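Local coordinates for protein glycoside Hydrolase (Bacteroides uniformis, PDB 5T99) that probably hydrolyses terminal beta-galactosidic bonds of agarose-derived oligosaccharides as a family 2 glycoside hydrolase, its active site binding the inhibitor D-galacto-isofagomine, at residues D108-E113 with A166-N171; G415-E420 with G450-P455; P596-Y601 with H614-W619. All coordinates share one frame; numbering follows the deposited sequence.

Contact 1. Residues D108-E113 with A166-N171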
loop_
_atom_site.group_PDB
_atom_site.type_symbol
_atom_site.label_atom_id
_atom_site.label_comp_id
_atom_site.label_asym_id
_atom_site.label_seq_id
_atom_site.Cartn_x
_atom_site.Cartn_y
_atom_site.Cartn_z
ATOM N N ASP A 108 0.944 -8.779 -13.800
ATOM C CA ASP A 108 0.817 -7.522 -13.041
ATOM C C ASP A 108 2.150 -6.967 -12.513
ATOM O O ASP A 108 2.268 -5.763 -12.221
ATOM C CB ASP A 108 -0.130 -7.702 -11.849
ATOM C CG ASP A 108 -1.566 -7.961 -12.263
ATOM O OD1 ASP A 108 -1.943 -7.657 -13.425
ATOM O OD2 ASP A 108 -2.316 -8.482 -11.404
ATOM N N GLY A 109 3.141 -7.839 -12.345
ATOM C CA GLY A 109 4.421 -7.410 -11.813
ATOM C C GLY A 109 5.401 -8.553 -11.720
ATOM O O GLY A 109 5.053 -9.657 -11.275
ATOM N N ALA A 110 6.622 -8.279 -12.162
ATOM C CA ALA A 110 7.723 -9.205 -12.044
ATOM C C ALA A 110 8.997 -8.403 -11.777
ATOM O O ALA A 110 9.411 -7.592 -12.600
ATOM C CB ALA A 110 7.842 -10.024 -13.310
ATOM N N MET A 111 9.606 -8.651 -10.618
ATOM C CA MET A 111 10.688 -7.838 -10.074
ATOM C C MET A 111 12.025 -8.578 -10.175
ATOM O O MET A 111 12.191 -9.615 -9.526
ATOM C CB MET A 111 10.373 -7.534 -8.607
ATOM C CG MET A 111 11.277 -6.504 -7.954
ATOM S SD MET A 111 11.047 -4.834 -8.596
ATOM C CE MET A 111 9.444 -4.427 -7.878
ATOM N N SER A 112 12.977 -8.120 -10.985
ATOM C CA SER A 112 12.824 -7.129 -12.052
ATOM C C SER A 112 13.647 -7.657 -13.223
ATOM O O SER A 112 14.173 -8.773 -13.133
ATOM C CB SER A 112 13.296 -5.737 -11.598
ATOM O OG SER A 112 14.544 -5.781 -10.936
ATOM N N GLU A 113 13.728 -6.901 -14.322
ATOM C CA GLU A 113 14.481 -7.304 -15.515
ATOM C C GLU A 113 13.989 -8.635 -16.036
ATOM O O GLU A 113 14.697 -9.649 -15.976
ATOM C CB GLU A 113 15.969 -7.371 -15.207
ATOM C CG GLU A 113 16.565 -6.037 -14.822
ATOM C CD GLU A 113 17.388 -5.418 -15.930
ATOM O OE1 GLU A 113 18.428 -4.822 -15.583
ATOM O OE2 GLU A 113 17.016 -5.515 -17.125
ATOM N N ALA A 166 11.914 -9.856 -4.937
ATOM C CA ALA A 166 12.440 -10.444 -6.173
ATOM C C ALA A 166 11.576 -11.624 -6.557
ATOM O O ALA A 166 11.277 -12.472 -5.716
ATOM C CB ALA A 166 13.882 -10.890 -5.991
ATOM N N GLY A 167 11.167 -11.680 -7.817
ATOM C CA GLY A 167 10.264 -12.741 -8.281
ATOM C C GLY A 167 9.018 -12.228 -8.968
ATOM O O GLY A 167 8.821 -11.024 -9.099
ATOM N N ILE A 168 8.165 -13.156 -9.388
ATOM C CA ILE A 168 6.866 -12.828 -9.955
ATOM C C ILE A 168 5.966 -12.607 -8.747
ATOM O O ILE A 168 5.216 -13.493 -8.334
ATOM C CB ILE A 168 6.337 -13.926 -10.907
ATOM C CG1 ILE A 168 7.392 -14.238 -11.989
ATOM C CG2 ILE A 168 5.027 -13.470 -11.538
ATOM C CD1 ILE A 168 7.028 -15.369 -12.932
ATOM N N TYR A 169 6.097 -11.403 -8.186
ATOM C CA TYR A 169 5.516 -11.005 -6.901
ATOM C C TYR A 169 4.063 -10.506 -6.980
ATOM O O TYR A 169 3.443 -10.208 -5.939
ATOM C CB TYR A 169 6.401 -9.930 -6.242
ATOM C CG TYR A 169 6.285 -8.528 -6.836
ATOM C CD1 TYR A 169 5.669 -7.492 -6.129
ATOM C CD2 TYR A 169 6.796 -8.233 -8.106
ATOM C CE1 TYR A 169 5.553 -6.215 -6.679
ATOM C CE2 TYR A 169 6.690 -6.975 -8.655
ATOM C CZ TYR A 169 6.064 -5.967 -7.950
ATOM O OH TYR A 169 5.960 -4.716 -8.518
ATOM N N ARG A 170 3.529 -10.382 -8.198
ATOM C CA ARG A 170 2.121 -10.005 -8.405
ATOM C C ARG A 170 1.436 -11.056 -9.255
ATOM O O ARG A 170 2.099 -11.909 -9.855
ATOM C CB ARG A 170 2.007 -8.636 -9.083
ATOM C CG ARG A 170 2.504 -7.464 -8.242
ATOM C CD ARG A 170 2.121 -6.145 -8.885
ATOM N NE ARG A 170 2.596 -4.993 -8.112
ATOM C CZ ARG A 170 2.847 -3.783 -8.615
ATOM N NH1 ARG A 170 2.705 -3.530 -9.922
ATOM N NH2 ARG A 170 3.290 -2.817 -7.810
ATOM N N ASN A 171 0.108 -10.981 -9.319
ATOM C CA ASN A 171 -0.679 -12.021 -9.973
ATOM C C ASN A 171 -0.390 -12.110 -11.472
ATOM O O ASN A 171 0.097 -11.155 -12.094
ATOM C CB ASN A 171 -2.177 -11.799 -9.755
ATOM C CG ASN A 171 -2.585 -11.855 -8.294
ATOM O OD1 ASN A 171 -3.204 -10.918 -7.782
ATOM N ND2 ASN A 171 -2.252 -12.940 -7.618
HETATM O O HOH W 1 -1.505 -8.496 -8.843
HETATM O O HOH W 2 2.981 -10.902 -12.479
#
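Asp108 meets the far end of 166-171, and from there the two loops run in nearly opposite directions. Its backbone N donates to Asn171 O at 3.0 Å, while its carbonyl oxygen takes a hydrogen bond from Arg170 NH1, 3.2 Å from Asp108 O and close to the guanidinium plane, though tilted from the carbonyl plane. With chi1 at -66°, CG of Asp108 lies beside its own N, and the carboxylate is carried over to Asn171: a water 2.7 Å from Asp108 OD2 probably donates to it and accepts from Asn171 N, while Trp173 NE1 donates to the same OD2. Gly109 comes next, its N giving to a second water that probably donates to Asn171 O. A side chain here would run into CD of Arg170 and crowd the ring of Tyr169, whose CE2 lies 3.7 Å from Gly109 C, which helps to explain the glycine. Ala110 lies across from Ile168, the centre of an inverse gamma turn, with a loose apolar contact between Ala110 CB and Ile168 CG1. Met111 closes the pairing: its N reaches Gly167 O at 2.9 Å and its O accepts from Gly167 N, both bonds almost straight, at 176° and 174°. The Met111 chain runs obliquely past the Tyr169 ring: CB lies 3.7 Å from Tyr169 CD2, and bends at chi2 and chi3 bring CE near Tyr169 OH. The Tyr169 hydroxyl sits over the centre of the Arg170 guanidinium and is bonded to Gly129 O; Arg170 also reaches Tyr130 O and, through NH2, Pro351 O. The Met111-Gly167 couple is a single antiparallel bridge of the hydrogen-bonded kind, joining loops that precede strands 114-118 and 172-177 in the family 2 sugar-binding domain, a beta sandwich.

Contact 2. Residues G415-E420 with G450-P455. With GIF (D-galacto-isofagomine), chain C; EDO (1,2-ethanediol), chain P.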
loop_
_atom_site.group_PDB
_atom_site.type_symbol
_atom_site.label_atom_id
_atom_site.label_comp_id
_atom_site.label_asym_id
_atom_site.label_seq_id
_atom_site.Cartn_x
_atom_site.Cartn_y
_atom_site.Cartn_z
ATOM N N GLY A 415 7.135 11.866 -10.115
ATOM C CA GLY A 415 8.421 11.536 -9.547
ATOM C C GLY A 415 8.550 11.960 -8.101
ATOM O O GLY A 415 7.754 12.758 -7.583
ATOM N N ASN A 416 9.580 11.426 -7.460
ATOM C CA ASN A 416 9.901 11.754 -6.082
ATOM C C ASN A 416 11.353 12.162 -5.940
ATOM O O ASN A 416 12.251 11.384 -6.282
ATOM C CB ASN A 416 9.636 10.550 -5.192
ATOM C CG ASN A 416 10.229 10.718 -3.819
ATOM O OD1 ASN A 416 9.722 11.496 -3.009
ATOM N ND2 ASN A 416 11.328 10.012 -3.555
ATOM N N GLU A 417 11.575 13.367 -5.421
ATOM C CA GLU A 417 12.923 13.874 -5.077
ATOM C C GLU A 417 13.947 13.745 -6.204
ATOM O O GLU A 417 15.119 13.473 -5.958
ATOM C CB GLU A 417 13.448 13.177 -3.807
ATOM C CG GLU A 417 12.534 13.330 -2.607
ATOM C CD GLU A 417 13.169 12.892 -1.303
ATOM O OE1 GLU A 417 14.013 11.968 -1.302
ATOM O OE2 GLU A 417 12.806 13.468 -0.267
ATOM N N ILE A 418 13.502 13.925 -7.438
ATOM C CA ILE A 418 14.362 13.687 -8.597
ATOM C C ILE A 418 15.513 14.693 -8.698
ATOM O O ILE A 418 15.355 15.860 -8.353
ATOM C CB ILE A 418 13.562 13.597 -9.923
ATOM C CG1 ILE A 418 12.976 14.958 -10.384
ATOM C CG2 ILE A 418 12.540 12.471 -9.841
ATOM C CD1 ILE A 418 11.875 15.604 -9.564
ATOM N N LEU A 419 16.675 14.227 -9.157
ATOM C CA LEU A 419 17.889 15.070 -9.201
ATOM C C LEU A 419 17.791 16.256 -10.184
ATOM O O LEU A 419 18.475 17.277 -10.007
ATOM C CB LEU A 419 19.132 14.218 -9.490
ATOM C CG LEU A 419 19.793 13.573 -8.259
ATOM C CD1 LEU A 419 18.786 12.980 -7.277
ATOM C CD2 LEU A 419 20.804 12.520 -8.695
ATOM N N GLU A 420 16.904 16.129 -11.174
ATOM C CA GLU A 420 16.619 17.193 -12.140
ATOM C C GLU A 420 16.105 18.491 -11.489
ATOM O O GLU A 420 16.160 19.546 -12.118
ATOM C CB GLU A 420 15.634 16.705 -13.228
ATOM C CG GLU A 420 16.216 15.705 -14.238
ATOM C CD GLU A 420 16.321 14.252 -13.744
ATOM O OE1 GLU A 420 16.032 13.953 -12.552
ATOM O OE2 GLU A 420 16.708 13.383 -14.559
ATOM N N GLY A 450 6.881 15.255 -5.949
ATOM C CA GLY A 450 7.378 15.452 -4.573
ATOM C C GLY A 450 8.745 16.107 -4.580
ATOM O O GLY A 450 9.722 15.476 -4.990
ATOM N N PHE A 451 8.818 17.362 -4.139
ATOM C CA PHE A 451 10.058 18.152 -4.208
ATOM C C PHE A 451 10.763 18.273 -2.859
ATOM O O PHE A 451 10.211 18.846 -1.917
ATOM C CB PHE A 451 9.771 19.554 -4.732
ATOM C CG PHE A 451 9.138 19.577 -6.097
ATOM C CD1 PHE A 451 9.806 19.046 -7.196
ATOM C CD2 PHE A 451 7.873 20.146 -6.290
ATOM C CE1 PHE A 451 9.222 19.084 -8.460
ATOM C CE2 PHE A 451 7.289 20.176 -7.546
ATOM C CZ PHE A 451 7.964 19.650 -8.636
ATOM N N ASN A 452 11.987 17.747 -2.778
ATOM C CA ASN A 452 12.819 17.879 -1.563
ATOM C C ASN A 452 13.835 19.008 -1.594
ATOM O O ASN A 452 14.302 19.425 -0.527
ATOM C CB ASN A 452 13.527 16.572 -1.206
ATOM C CG ASN A 452 14.482 16.084 -2.283
ATOM O OD1 ASN A 452 14.321 16.377 -3.471
ATOM N ND2 ASN A 452 15.466 15.284 -1.866
ATOM N N TYR A 453 14.197 19.513 -2.772
ATOM C CA TYR A 453 15.107 20.655 -2.813
ATOM C C TYR A 453 14.244 21.912 -2.654
ATOM O O TYR A 453 13.076 21.941 -3.079
ATOM C CB TYR A 453 15.927 20.692 -4.102
ATOM C CG TYR A 453 16.881 19.528 -4.367
ATOM C CD1 TYR A 453 16.893 18.374 -3.584
ATOM C CD2 TYR A 453 17.748 19.571 -5.458
ATOM C CE1 TYR A 453 17.755 17.319 -3.861
ATOM C CE2 TYR A 453 18.603 18.516 -5.747
ATOM C CZ TYR A 453 18.598 17.393 -4.945
ATOM O OH TYR A 453 19.440 16.337 -5.216
ATOM N N TYR A 454 14.800 22.922 -2.000
ATOM C CA TYR A 454 14.160 24.229 -1.886
ATOM C C TYR A 454 15.231 25.335 -1.791
ATOM O O TYR A 454 16.130 25.228 -0.962
ATOM C CB TYR A 454 13.225 24.292 -0.670
ATOM C CG TYR A 454 12.515 25.617 -0.587
ATOM C CD1 TYR A 454 11.289 25.815 -1.211
ATOM C CD2 TYR A 454 13.102 26.700 0.068
ATOM C CE1 TYR A 454 10.658 27.046 -1.168
ATOM C CE2 TYR A 454 12.480 27.933 0.119
ATOM C CZ TYR A 454 11.259 28.104 -0.501
ATOM O OH TYR A 454 10.645 29.341 -0.429
ATOM N N PRO A 455 15.141 26.406 -2.589
ATOM C CA PRO A 455 14.013 26.715 -3.496
ATOM C C PRO A 455 14.127 26.168 -4.943
ATOM O O PRO A 455 13.256 26.464 -5.758
ATOM C CB PRO A 455 14.018 28.255 -3.507
ATOM C CG PRO A 455 15.471 28.604 -3.362
ATOM C CD PRO A 455 16.040 27.566 -2.418
HETATM C C GIF C . 12.431 9.692 0.227
HETATM N N GIF C . 12.603 10.787 1.170
HETATM O O GIF C . 13.835 9.987 5.320
HETATM C C1 GIF C . 12.071 8.419 0.967
HETATM O O1 GIF C . 14.326 7.902 1.619
HETATM C C2 GIF C . 13.021 8.161 2.134
HETATM O O2 GIF C . 12.124 7.320 0.060
HETATM C C3 GIF C . 13.072 9.347 3.093
HETATM C C4 GIF C . 13.442 10.623 2.344
HETATM C C5 GIF C . 14.067 9.089 4.226
HETATM C C1 EDO P . 14.758 15.573 2.133
HETATM O O1 EDO P . 15.029 16.991 2.057
HETATM C C2 EDO P . 15.999 14.756 1.805
HETATM O O2 EDO P . 15.591 13.436 1.432
HETATM O O HOH W 3 17.156 13.644 -3.831
#
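Glu417 and Asn452 lie one over the other, carboxylate and amide planes 19° apart and stacked, with Asn452 ND2 3.4 Å from Glu417 CD. The polar atoms of this pair look elsewhere for partners. Glu417 OE2 accepts from Asn472 ND2, from O2 of a 1,2-ethanediol probably left by crystallisation, and, weakly, from the ring nitrogen of D-galacto-isofagomine, GIF N lying 3.0 Å from Glu417 OE2. Asn452 OD1 accepts from Gln421 NE2, and Asn452 ND2 gives to a water 3.1 Å away that itself donates to Glu417 O, so a water ties the Asn452 amide to the Glu417 backbone. The chi1 of Asn452, 61°, puts CG between its own N and carbonyl carbon, which swings the amide across the Glu417 chain at about a right angle. Beneath the stack the backbones pair in parallel: Gly450 N donates to Gly415 O at 3.1 Å, and Glu417 N to Gly450 O at 2.8 Å, the latter approaching nearly along the C=O axis. These bonds join the ends of strands 409-416 and 447-451, which with helix 427-441 form a beta-alpha-beta crossover of the family 2 TIM barrel, and the C-terminal ends of the strands are where such barrels carry their active sites. The adjacent Asn-Glu pair here is consistent with the arrangement of clan A glycosidases, in which the glutamate probably serves as acid/base. Asn416 has its OD1 bonded by Arg346 NH2 and its ND2 to Asp373 OD1, while its carbonyl takes Lys379 NZ; ND2 comes to 4.0 Å from GIF C. The inhibitor is held further by Glu494, His349, Ser497, Arg161 and Trp530. Farther out, Leu419 CD1 rests 4.0 Å from Tyr453 OH, a methyl-to-hydroxyl van der Waals contact, and Tyr453 N is taken by Gln421 OE1.

Contact 3. Residues P596-Y601 with H614-W619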
loop_
_atom_site.group_PDB
_atom_site.type_symbol
_atom_site.label_atom_id
_atom_site.label_comp_id
_atom_site.label_asym_id
_atom_site.label_seq_id
_atom_site.Cartn_x
_atom_site.Cartn_y
_atom_site.Cartn_z
ATOM N N PRO A 596 1.034 -0.821 16.719
ATOM C CA PRO A 596 1.217 0.630 16.766
ATOM C C PRO A 596 2.309 1.034 17.762
ATOM O O PRO A 596 2.392 0.465 18.861
ATOM C CB PRO A 596 -0.160 1.144 17.220
ATOM C CG PRO A 596 -0.745 0.023 18.008
ATOM C CD PRO A 596 -0.221 -1.241 17.377
ATOM N N LYS A 597 3.145 1.990 17.364
ATOM C CA LYS A 597 4.078 2.631 18.282
ATOM C C LYS A 597 3.307 3.751 18.940
ATOM O O LYS A 597 2.147 4.000 18.582
ATOM C CB LYS A 597 5.276 3.194 17.532
ATOM C CG LYS A 597 6.056 2.172 16.720
ATOM C CD LYS A 597 7.105 2.849 15.848
ATOM C CE LYS A 597 7.686 1.874 14.825
ATOM N NZ LYS A 597 8.576 2.500 13.806
ATOM N N ASP A 598 3.930 4.447 19.888
ATOM C CA ASP A 598 3.262 5.590 20.525
ATOM C C ASP A 598 2.902 6.676 19.501
ATOM O O ASP A 598 1.959 7.425 19.716
ATOM C CB ASP A 598 4.128 6.213 21.621
ATOM C CG ASP A 598 4.433 5.250 22.743
ATOM O OD1 ASP A 598 3.480 4.688 23.330
ATOM O OD2 ASP A 598 5.638 5.060 23.026
ATOM N N ARG A 599 3.673 6.746 18.414
ATOM C CA ARG A 599 3.482 7.715 17.339
ATOM C C ARG A 599 2.110 7.614 16.679
ATOM O O ARG A 599 1.502 8.636 16.363
ATOM C CB ARG A 599 4.587 7.553 16.286
ATOM C CG ARG A 599 4.638 8.665 15.235
ATOM C CD ARG A 599 6.024 9.313 15.154
ATOM N NE ARG A 599 7.104 8.325 15.098
ATOM C CZ ARG A 599 7.402 7.574 14.039
ATOM N NH1 ARG A 599 6.728 7.686 12.892
ATOM N NH2 ARG A 599 8.402 6.694 14.123
ATOM N N PHE A 600 1.643 6.381 16.482
ATOM C CA PHE A 600 0.260 6.103 16.083
ATOM C C PHE A 600 -0.757 6.926 16.849
ATOM O O PHE A 600 -1.679 7.480 16.255
ATOM C CB PHE A 600 -0.047 4.614 16.266
ATOM C CG PHE A 600 -1.476 4.226 15.997
ATOM C CD1 PHE A 600 -1.868 3.785 14.736
ATOM C CD2 PHE A 600 -2.424 4.249 17.021
ATOM C CE1 PHE A 600 -3.184 3.393 14.502
ATOM C CE2 PHE A 600 -3.742 3.861 16.789
ATOM C CZ PHE A 600 -4.120 3.431 15.532
ATOM N N TYR A 601 -0.581 7.012 18.166
ATOM C CA TYR A 601 -1.551 7.685 19.034
ATOM C C TYR A 601 -1.423 9.192 18.973
ATOM O O TYR A 601 -2.421 9.895 19.097
ATOM C CB TYR A 601 -1.452 7.156 20.468
ATOM C CG TYR A 601 -1.764 5.690 20.506
ATOM C CD1 TYR A 601 -3.087 5.241 20.510
ATOM C CD2 TYR A 601 -0.744 4.739 20.473
ATOM C CE1 TYR A 601 -3.389 3.880 20.506
ATOM C CE2 TYR A 601 -1.031 3.382 20.484
ATOM C CZ TYR A 601 -2.355 2.962 20.485
ATOM O OH TYR A 601 -2.642 1.633 20.479
ATOM N N HIS A 614 -3.976 8.210 25.402
ATOM C CA HIS A 614 -2.898 7.228 25.383
ATOM C C HIS A 614 -1.749 7.771 26.214
ATOM O O HIS A 614 -1.490 8.980 26.208
ATOM C CB HIS A 614 -2.460 6.940 23.945
ATOM C CG HIS A 614 -1.208 6.131 23.832
ATOM N ND1 HIS A 614 -1.213 4.754 23.788
ATOM C CD2 HIS A 614 0.088 6.506 23.718
ATOM C CE1 HIS A 614 0.027 4.313 23.664
ATOM N NE2 HIS A 614 0.835 5.358 23.616
ATOM N N ILE A 615 -1.074 6.865 26.912
ATOM C CA ILE A 615 -0.061 7.220 27.890
ATOM C C ILE A 615 1.234 6.482 27.544
ATOM O O ILE A 615 1.211 5.359 27.008
ATOM C CB ILE A 615 -0.545 6.942 29.339
ATOM C CG1 ILE A 615 0.506 7.382 30.356
ATOM C CG2 ILE A 615 -0.888 5.472 29.546
ATOM C CD1 ILE A 615 -0.027 7.495 31.769
ATOM N N LEU A 616 2.348 7.160 27.801
ATOM C CA LEU A 616 3.674 6.579 27.666
ATOM C C LEU A 616 4.616 7.255 28.680
ATOM O O LEU A 616 4.371 8.408 29.054
ATOM C CB LEU A 616 4.182 6.657 26.205
ATOM C CG LEU A 616 4.337 7.890 25.287
ATOM C CD1 LEU A 616 3.106 8.775 25.233
ATOM C CD2 LEU A 616 5.581 8.702 25.596
ATOM N N PRO A 617 5.663 6.569 29.152
ATOM C CA PRO A 617 6.094 5.231 28.718
ATOM C C PRO A 617 5.380 4.115 29.473
ATOM O O PRO A 617 4.303 4.346 30.004
ATOM C CB PRO A 617 7.598 5.251 29.033
ATOM C CG PRO A 617 7.704 6.143 30.204
ATOM C CD PRO A 617 6.684 7.223 29.987
ATOM N N HIS A 618 5.952 2.910 29.470
ATOM C CA HIS A 618 5.605 1.862 30.446
ATOM C C HIS A 618 5.937 2.294 31.889
ATOM O O HIS A 618 6.557 3.345 32.113
ATOM C CB HIS A 618 6.293 0.511 30.105
ATOM C CG HIS A 618 7.804 0.528 30.169
ATOM N ND1 HIS A 618 8.590 0.131 29.108
ATOM C CD2 HIS A 618 8.667 0.873 31.159
ATOM C CE1 HIS A 618 9.867 0.230 29.437
ATOM N NE2 HIS A 618 9.941 0.682 30.676
ATOM N N TRP A 619 5.549 1.464 32.855
ATOM C CA TRP A 619 5.810 1.737 34.269
ATOM C C TRP A 619 6.638 0.640 34.974
ATOM O O TRP A 619 6.380 0.322 36.133
ATOM C CB TRP A 619 4.472 1.986 34.970
ATOM C CG TRP A 619 4.541 2.935 36.113
ATOM C CD1 TRP A 619 4.159 2.689 37.398
ATOM C CD2 TRP A 619 5.011 4.289 36.084
ATOM N NE1 TRP A 619 4.354 3.803 38.174
ATOM C CE2 TRP A 619 4.872 4.803 37.399
ATOM C CE3 TRP A 619 5.529 5.120 35.079
ATOM C CZ2 TRP A 619 5.235 6.117 37.738
ATOM C CZ3 TRP A 619 5.893 6.425 35.411
ATOM C CH2 TRP A 619 5.747 6.910 36.736
HETATM O O HOH W 4 3.285 2.845 25.949
#
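The rings of Tyr601 and His614 lie face against face in an offset stack, planes 5° apart and centroids separated by 3.8 Å. Tyr601 CD2 sits over the centre of the imidazole, and the imidazole ND1 in turn stands over the rim of the phenol ring. Tyr601 CB adds a CH-pi contact over the same imidazole. A second partner meets that ring at its edge: His614 NE2 donates to Asp598 OD1 at 2.7 Å, with the oxygen in the ring plane and met on the anti side of the carboxylate. CG of His614 is anti to its backbone N (chi1 170°), which carries the imidazole out from strand 613-616 to helix 598-607, joining the edge strand of a three-stranded antiparallel sheet to the first turn of that helix. Asp598 OD2 is hydrogen-bonded to Tyr505 OH and Ser522 OG, while CB of Leu616 lies 3.6 Å from Asp598 OD1. A water donates to Asp598 OD1 and, weakly, to Ile615 O. An alanine in place of His614 would probably leave Asp598 OD1 without its imidazole partner and uncover one face of Tyr601. Phe600 CD2 lies over the opposite face of the tyrosine.

In the fold
All three contacts are largely or partly buried, and none touches another, the nearest atoms of contacts 1 and 2 being about 15 Å apart. Contact 1 joins two loops of the sugar-binding domain, chiefly through backbone bonds, waters and one arginine. Contact 2 pairs neighbouring strands of the TIM barrel, and it alone of the three holds residues of the inhibitor pocket, so its polar groups serve a ligand as well as the fold. Contact 3 links a helix to an edge strand of a separate sheet and depends mainly on side chains, an aromatic stack with a histidine-carboxylate bond. Contacts 1 and 3 lie on opposite sides of the chain's centre.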